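Local coordinates for response regulator receiver protein (Dyadobacter fermentans, PDB 4XLT) that probably acts as a phosphorylation-dependent switch in two-component signalling, as a receiver domain that accepts a phosphoryl group on an aspartate, at residues Ala41-Ile52 with Phe71-Val82. Residues are numbered along the deposited sequence; the frame is centred on the assembly and turned at random.
Sequences AIDHLRSQGADI and FTEHYGMLPEAV
Ile-42 and Phe-71 reach past one another from neighbouring helices, and the isoleucine's CD1 lies over one ring face, 4.0 Å from the Phe-71 centroid and 27° off the ring normal, a CH-pi contact. Phe-71 holds CG anti to its backbone N (chi1 177°), which carries the ring across to helix 38-46; there Ala-41 CB meets CE1 of Phe-71 at the ring edge, 3.7 Å away. Replacing Phe-71 by alanine would remove the ring and is likely to leave Ile-42 CD1 without its aromatic face and open a gap beside Ala-41.

Further along, Leu-45 CD1 meets the edge of the Tyr-75 ring, 4.0 Å from Tyr-75 CD1. Leu-78 comes in roughly perpendicular to both Leu-45 and Arg-46: its CD1 packs 3.7 Å from Leu-45 CB, while its CD2 lies 3.8 Å from Arg-46 CG. Extended from CG to NE, the arginine carries its guanidinium past Leu-78 to Met-77, a selenomethionine, whose CE is 3.3 Å from Arg-46 NH2. Ile-42 CG2 lies over one face of the guanidinium, displaced from its centre, and Arg-46 NH1 forms a salt bridge with Glu-104 of the second subunit. Where the loop after helix 38-46 meets helix 80-83, Ile-52 CD1 lies 3.7 Å from Val-82 CG2.

The axes of segments 41-46 and 71-75 run nearly parallel, 14° apart, as expected of neighbouring helices on one face of a CheY-like parallel sheet, and Leu-45, Phe-71 and Tyr-75 all rest on strand 54-60. The chemistry is thus mainly apolar: packed hydrocarbon and aromatic groups join the helices, while the charged end of Arg-46 reaches the second subunit.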
# COMPACT_ATOMS: atom_id res chain seq x y z
N ALA A 41 16.67 1.00 -14.16
CA ALA A 41 15.48 1.65 -13.62
C ALA A 41 15.20 1.18 -12.20
O ALA A 41 14.94 1.98 -11.30
CB ALA A 41 14.28 1.38 -14.52
N ILE A 42 15.26 -0.13 -11.99
CA ILE A 42 15.03 -0.71 -10.67
C ILE A 42 16.11 -0.26 -9.69
O ILE A 42 15.80 0.09 -8.54
CB ILE A 42 14.99 -2.25 -10.73
CG1 ILE A 42 13.71 -2.72 -11.42
CG2 ILE A 42 15.04 -2.85 -9.34
CD1 ILE A 42 12.44 -2.29 -10.71
N ASP A 43 17.36 -0.26 -10.14
CA ASP A 43 18.48 0.19 -9.32
C ASP A 43 18.28 1.62 -8.81
O ASP A 43 18.51 1.90 -7.63
CB ASP A 43 19.80 0.12 -10.11
CG ASP A 43 20.27 -1.30 -10.33
OD1 ASP A 43 19.77 -2.21 -9.64
OD2 ASP A 43 21.14 -1.51 -11.21
N HIS A 44 17.84 2.51 -9.69
CA HIS A 44 17.57 3.89 -9.30
C HIS A 44 16.45 3.98 -8.27
O HIS A 44 16.53 4.75 -7.32
CB HIS A 44 17.22 4.73 -10.53
CG HIS A 44 16.67 6.08 -10.18
ND1 HIS A 44 15.34 6.39 -10.29
CD2 HIS A 44 17.28 7.20 -9.72
CE1 HIS A 44 15.14 7.64 -9.91
NE2 HIS A 44 16.31 8.16 -9.56
N LEU A 45 15.40 3.18 -8.47
CA LEU A 45 14.26 3.20 -7.56
C LEU A 45 14.63 2.66 -6.17
O LEU A 45 14.11 3.13 -5.16
CB LEU A 45 13.10 2.39 -8.14
CG LEU A 45 12.42 3.00 -9.37
CD1 LEU A 45 11.36 2.07 -9.93
CD2 LEU A 45 11.82 4.35 -9.01
N ARG A 46 15.54 1.70 -6.12
CA ARG A 46 15.94 1.10 -4.86
C ARG A 46 16.74 2.06 -3.99
O ARG A 46 16.92 1.83 -2.79
CB ARG A 46 16.76 -0.18 -5.10
CG ARG A 46 15.91 -1.39 -5.45
CD ARG A 46 16.77 -2.56 -5.90
NE ARG A 46 15.96 -3.73 -6.21
CZ ARG A 46 16.41 -4.81 -6.84
NH1 ARG A 46 17.68 -4.87 -7.24
NH2 ARG A 46 15.60 -5.83 -7.09
N SER A 47 17.21 3.15 -4.58
CA SER A 47 17.98 4.14 -3.84
C SER A 47 17.10 5.30 -3.37
O SER A 47 17.57 6.22 -2.71
CB SER A 47 19.14 4.67 -4.69
OG SER A 47 18.67 5.44 -5.78
N GLN A 48 15.81 5.25 -3.72
CA GLN A 48 14.89 6.32 -3.36
C GLN A 48 14.19 6.05 -2.03
O GLN A 48 14.04 4.91 -1.62
CB GLN A 48 13.84 6.51 -4.46
CG GLN A 48 14.42 6.67 -5.86
CD GLN A 48 15.35 7.87 -5.97
OE1 GLN A 48 15.01 8.97 -5.54
NE2 GLN A 48 16.52 7.65 -6.55
N GLY A 49 13.77 7.13 -1.37
CA GLY A 49 13.01 7.02 -0.14
C GLY A 49 11.61 7.55 -0.35
O GLY A 49 11.20 7.82 -1.48
N ALA A 50 10.87 7.71 0.74
CA ALA A 50 9.50 8.22 0.67
C ALA A 50 9.49 9.75 0.58
O ALA A 50 8.43 10.37 0.67
CB ALA A 50 8.70 7.76 1.87
N ASP A 51 10.67 10.34 0.41
CA ASP A 51 10.79 11.79 0.33
C ASP A 51 10.83 12.27 -1.12
O ASP A 51 10.98 13.46 -1.39
CB ASP A 51 12.05 12.26 1.07
CG ASP A 51 13.32 11.67 0.49
OD1 ASP A 51 13.26 10.57 -0.10
OD2 ASP A 51 14.39 12.31 0.63
N ILE A 52 10.68 11.33 -2.06
CA ILE A 52 10.71 11.66 -3.48
C ILE A 52 9.43 12.37 -3.91
O ILE A 52 8.36 12.12 -3.34
CB ILE A 52 10.92 10.41 -4.35
CG1 ILE A 52 9.74 9.45 -4.22
CG2 ILE A 52 12.23 9.72 -3.98
CD1 ILE A 52 9.70 8.39 -5.29
N PHE A 71 9.32 -6.49 -14.86
CA PHE A 71 9.69 -5.26 -14.18
C PHE A 71 8.80 -5.03 -12.97
O PHE A 71 9.27 -4.60 -11.92
CB PHE A 71 9.58 -4.07 -15.14
CG PHE A 71 9.89 -2.74 -14.50
CD1 PHE A 71 11.17 -2.23 -14.50
CD2 PHE A 71 8.88 -2.00 -13.89
CE1 PHE A 71 11.46 -1.01 -13.91
CE2 PHE A 71 9.16 -0.78 -13.29
CZ PHE A 71 10.45 -0.29 -13.31
N THR A 72 7.50 -5.30 -13.13
CA THR A 72 6.54 -5.08 -12.05
C THR A 72 6.80 -6.00 -10.87
O THR A 72 6.50 -5.66 -9.73
CB THR A 72 5.09 -5.29 -12.54
OG1 THR A 72 4.98 -6.56 -13.20
CG2 THR A 72 4.70 -4.18 -13.49
N GLU A 73 7.36 -7.18 -11.14
CA GLU A 73 7.68 -8.12 -10.08
C GLU A 73 8.78 -7.56 -9.18
O GLU A 73 8.69 -7.64 -7.96
CB GLU A 73 8.11 -9.47 -10.66
CG GLU A 73 7.05 -10.13 -11.53
CD GLU A 73 7.33 -11.59 -11.76
OE1 GLU A 73 7.93 -12.23 -10.87
OE2 GLU A 73 6.95 -12.11 -12.84
N HIS A 74 9.80 -6.98 -9.80
CA HIS A 74 10.86 -6.31 -9.05
C HIS A 74 10.35 -5.01 -8.45
O HIS A 74 10.78 -4.61 -7.37
CB HIS A 74 12.06 -6.04 -9.95
CG HIS A 74 12.89 -7.25 -10.22
ND1 HIS A 74 13.80 -7.75 -9.31
CD2 HIS A 74 12.94 -8.08 -11.29
CE1 HIS A 74 14.38 -8.83 -9.82
NE2 HIS A 74 13.87 -9.05 -11.02
N TYR A 75 9.42 -4.36 -9.14
CA TYR A 75 8.82 -3.13 -8.66
C TYR A 75 7.99 -3.37 -7.40
O TYR A 75 7.99 -2.55 -6.48
CB TYR A 75 7.95 -2.50 -9.75
CG TYR A 75 7.26 -1.22 -9.33
CD1 TYR A 75 7.92 0.00 -9.42
CD2 TYR A 75 5.97 -1.24 -8.83
CE1 TYR A 75 7.30 1.17 -9.02
CE2 TYR A 75 5.34 -0.07 -8.43
CZ TYR A 75 6.01 1.13 -8.53
OH TYR A 75 5.39 2.29 -8.13
N GLY A 76 7.29 -4.50 -7.36
CA GLY A 76 6.47 -4.86 -6.22
C GLY A 76 7.30 -5.14 -4.98
O GLY A 76 6.76 -5.22 -3.87
N MSE A 77 8.60 -5.30 -5.16
CA MSE A 77 9.52 -5.56 -4.06
C MSE A 77 9.97 -4.28 -3.36
O MSE A 77 10.47 -4.31 -2.24
CB MSE A 77 10.74 -6.35 -4.56
CG MSE A 77 10.48 -7.83 -4.80
SE MSE A 77 11.91 -8.73 -5.78
CE MSE A 77 13.40 -7.57 -5.29
N LEU A 78 9.80 -3.14 -4.03
CA LEU A 78 10.10 -1.85 -3.43
C LEU A 78 9.21 -1.61 -2.21
O LEU A 78 8.10 -2.14 -2.14
CB LEU A 78 9.90 -0.72 -4.45
CG LEU A 78 10.85 -0.75 -5.65
CD1 LEU A 78 10.40 0.26 -6.70
CD2 LEU A 78 12.28 -0.48 -5.20
N PRO A 79 9.70 -0.82 -1.24
CA PRO A 79 8.89 -0.52 -0.05
C PRO A 79 7.60 0.19 -0.43
O PRO A 79 7.61 0.99 -1.36
CB PRO A 79 9.81 0.39 0.77
CG PRO A 79 11.19 0.08 0.30
CD PRO A 79 11.04 -0.22 -1.16
N GLU A 80 6.52 -0.10 0.28
CA GLU A 80 5.22 0.48 -0.05
C GLU A 80 5.24 2.01 0.08
O GLU A 80 4.51 2.70 -0.63
CB GLU A 80 4.14 -0.13 0.85
CG GLU A 80 3.92 -1.61 0.60
CD GLU A 80 2.93 -2.26 1.56
OE1 GLU A 80 2.65 -1.67 2.63
OE2 GLU A 80 2.45 -3.37 1.25
N ALA A 81 6.09 2.52 0.96
CA ALA A 81 6.18 3.95 1.19
C ALA A 81 6.70 4.71 -0.03
O ALA A 81 6.38 5.89 -0.21
CB ALA A 81 7.05 4.24 2.39
N VAL A 82 7.50 4.06 -0.87
CA VAL A 82 8.00 4.73 -2.06
C VAL A 82 7.05 4.49 -3.24
O VAL A 82 6.90 5.36 -4.10
CB VAL A 82 9.45 4.28 -2.42
CG1 VAL A 82 9.47 2.89 -3.01
CG2 VAL A 82 10.09 5.27 -3.38